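Local coordinates for protein TqaA (Penicillium aethiopicum, PDB 5DLK) that probably catalyses, through this C-terminal condensation-like domain of a fungal nonribosomal peptide synthetase, the release of its peptide product by macrocyclization, at residues I174-S179 with P187-D192. Residues are numbered along the deposited sequence; the frame is centred on the assembly and turned at random.
Sequences IQISHS and PKLFSD
Leu189 of helix 186-197 spreads its two methyl branches over Ile174 and Ile176 of strand 169-177, a compact example of how the chloramphenicol acetyltransferase-like fold of condensation domains seats a helix on its sheet. The family's HHxxxDG-type signature begins at the last residue of the strand, with Ser177 in the place of the first histidine, and ends at Gly183, before the chain turns back as the helix. The axes of segments 174-177 and 187-192 make 150° between their N-to-C directions and come no closer than 12.5 Å, a gap bridged by apolar side chains.

Residues two apart on a strand offer the same face, and one forked leucine serves both. Its CD1 meets Ile176 CD1 at 4.1 Å, the two side chains extending toward each other tip to tip; in each the gamma carbon that carries the reach lies opposite the backbone N (chi1 -171° in Leu189 and -175° in Ile176). The other branch, CD2, lies 4.1 Å from Ile174 CD1, but there the side chains run past one another in opposite senses. Leu189 also packs against Leu91 of helix 81-94.

Polar groups work around this apolar seam. Asp192 OD2 holds Arg94 in a salt bridge and His95 in a hydrogen bond, tying the helix to neighbouring parts of the chain. At the strand end Ser177 OG and Ser179 OG share a hydrogen bond of 2.8 Å, bridging the start of the signature whose Gly183 binds phosphopantetheine in another structure of this protein, though none is bound here.

The aromatic contribution is peripheral. Phe190, itself edge-to-face with Tyr70 and Trp72 of strand 67-75, presents its rim to the isoleucine: Ile174 CD1 sits near the ring plane, 4.4 Å from Phe190 CE1.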
loop_
_atom_site.group_PDB
_atom_site.type_symbol
_atom_site.label_atom_id
_atom_site.label_comp_id
_atom_site.label_asym_id
_atom_site.label_seq_id
_atom_site.Cartn_x
_atom_site.Cartn_y
_atom_site.Cartn_z
ATOM N N ILE A 174 -10.692 -10.903 8.165
ATOM C CA ILE A 174 -11.139 -9.753 7.411
ATOM C C ILE A 174 -10.399 -9.789 6.083
ATOM O O ILE A 174 -9.178 -9.693 6.074
ATOM C CB ILE A 174 -10.831 -8.442 8.174
ATOM C CG1 ILE A 174 -11.196 -8.606 9.657
ATOM C CG2 ILE A 174 -11.510 -7.246 7.518
ATOM C CD1 ILE A 174 -10.747 -7.458 10.559
ATOM N N GLN A 175 -11.120 -9.975 4.982
ATOM C CA GLN A 175 -10.496 -9.979 3.664
ATOM C C GLN A 175 -10.584 -8.577 3.085
ATOM O O GLN A 175 -11.529 -7.847 3.359
ATOM C CB GLN A 175 -11.147 -11.006 2.740
ATOM C CG GLN A 175 -10.842 -12.432 3.164
ATOM C CD GLN A 175 -11.424 -13.462 2.232
ATOM O OE1 GLN A 175 -12.043 -13.129 1.218
ATOM N NE2 GLN A 175 -11.231 -14.731 2.571
ATOM N N ILE A 176 -9.577 -8.189 2.309
ATOM C CA ILE A 176 -9.511 -6.808 1.851
ATOM C C ILE A 176 -8.479 -6.684 0.719
ATOM O O ILE A 176 -7.438 -7.346 0.722
ATOM C CB ILE A 176 -9.180 -5.843 3.039
ATOM C CG1 ILE A 176 -9.231 -4.367 2.609
ATOM C CG2 ILE A 176 -7.859 -6.211 3.714
ATOM C CD1 ILE A 176 -9.156 -3.384 3.786
ATOM N N SER A 177 -8.798 -5.834 -0.252
ATOM C CA SER A 177 -7.890 -5.496 -1.345
ATOM C C SER A 177 -6.974 -4.346 -0.908
ATOM O O SER A 177 -7.404 -3.440 -0.204
ATOM C CB SER A 177 -8.700 -5.103 -2.594
ATOM O OG SER A 177 -7.870 -4.481 -3.564
ATOM N N HIS A 178 -5.707 -4.358 -1.328
ATOM C CA HIS A 178 -4.785 -3.287 -0.946
ATOM C C HIS A 178 -5.211 -1.941 -1.578
ATOM O O HIS A 178 -4.725 -0.881 -1.190
ATOM C CB HIS A 178 -3.343 -3.690 -1.337
ATOM C CG HIS A 178 -2.262 -3.051 -0.519
ATOM N ND1 HIS A 178 -2.383 -1.795 0.060
ATOM C CD2 HIS A 178 -1.025 -3.483 -0.181
ATOM C CE1 HIS A 178 -1.278 -1.496 0.705
ATOM N NE2 HIS A 178 -0.422 -2.502 0.565
ATOM N N SER A 179 -6.166 -1.973 -2.506
ATOM C CA SER A 179 -6.771 -0.727 -2.981
ATOM C C SER A 179 -7.552 -0.030 -1.869
ATOM O O SER A 179 -7.984 1.112 -2.036
ATOM C CB SER A 179 -7.701 -0.979 -4.171
ATOM O OG SER A 179 -8.789 -1.837 -3.809
ATOM N N PRO A 187 -3.681 0.083 10.867
ATOM C CA PRO A 187 -3.871 -0.124 12.309
ATOM C C PRO A 187 -5.126 0.560 12.842
ATOM O O PRO A 187 -5.626 0.179 13.906
ATOM C CB PRO A 187 -2.606 0.495 12.929
ATOM C CG PRO A 187 -1.609 0.548 11.804
ATOM C CD PRO A 187 -2.459 0.874 10.611
ATOM N N LYS A 188 -5.640 1.529 12.090
ATOM C CA LYS A 188 -6.839 2.252 12.476
ATOM C C LYS A 188 -8.074 1.380 12.243
ATOM O O LYS A 188 -9.073 1.492 12.956
ATOM C CB LYS A 188 -6.950 3.564 11.692
ATOM C CG LYS A 188 -7.685 4.676 12.423
ATOM C CD LYS A 188 -6.874 5.180 13.600
ATOM C CE LYS A 188 -7.622 6.261 14.361
ATOM N NZ LYS A 188 -6.819 6.807 15.496
ATOM N N LEU A 189 -8.016 0.522 11.231
ATOM C CA LEU A 189 -9.095 -0.430 11.011
ATOM C C LEU A 189 -9.217 -1.312 12.260
ATOM O O LEU A 189 -10.323 -1.553 12.764
ATOM C CB LEU A 189 -8.837 -1.278 9.748
ATOM C CG LEU A 189 -9.938 -2.206 9.204
ATOM C CD1 LEU A 189 -9.712 -2.558 7.732
ATOM C CD2 LEU A 189 -10.033 -3.482 10.017
ATOM N N PHE A 190 -8.077 -1.781 12.758
ATOM C CA PHE A 190 -8.071 -2.708 13.894
ATOM C C PHE A 190 -8.458 -2.011 15.202
ATOM O O PHE A 190 -9.211 -2.568 16.002
ATOM C CB PHE A 190 -6.697 -3.370 14.044
ATOM C CG PHE A 190 -6.271 -4.183 12.849
ATOM C CD1 PHE A 190 -7.200 -4.911 12.110
ATOM C CD2 PHE A 190 -4.938 -4.205 12.460
ATOM C CE1 PHE A 190 -6.803 -5.659 11.008
ATOM C CE2 PHE A 190 -4.526 -4.954 11.366
ATOM C CZ PHE A 190 -5.459 -5.684 10.637
ATOM N N SER A 191 -7.953 -0.799 15.427
ATOM C CA SER A 191 -8.263 -0.077 16.667
ATOM C C SER A 191 -9.725 0.403 16.696
ATOM O O SER A 191 -10.354 0.382 17.753
ATOM C CB SER A 191 -7.294 1.096 16.879
ATOM O OG SER A 191 -7.458 2.108 15.906
ATOM N N ASP A 192 -10.271 0.801 15.545
ATOM C CA ASP A 192 -11.698 1.092 15.430
ATOM C C ASP A 192 -12.550 -0.151 15.705
ATOM O O ASP A 192 -13.570 -0.060 16.389
ATOM C CB ASP A 192 -12.044 1.649 14.050
ATOM C CG ASP A 192 -11.652 3.116 13.893
ATOM O OD1 ASP A 192 -10.915 3.639 14.764
ATOM O OD2 ASP A 192 -12.082 3.738 12.893
#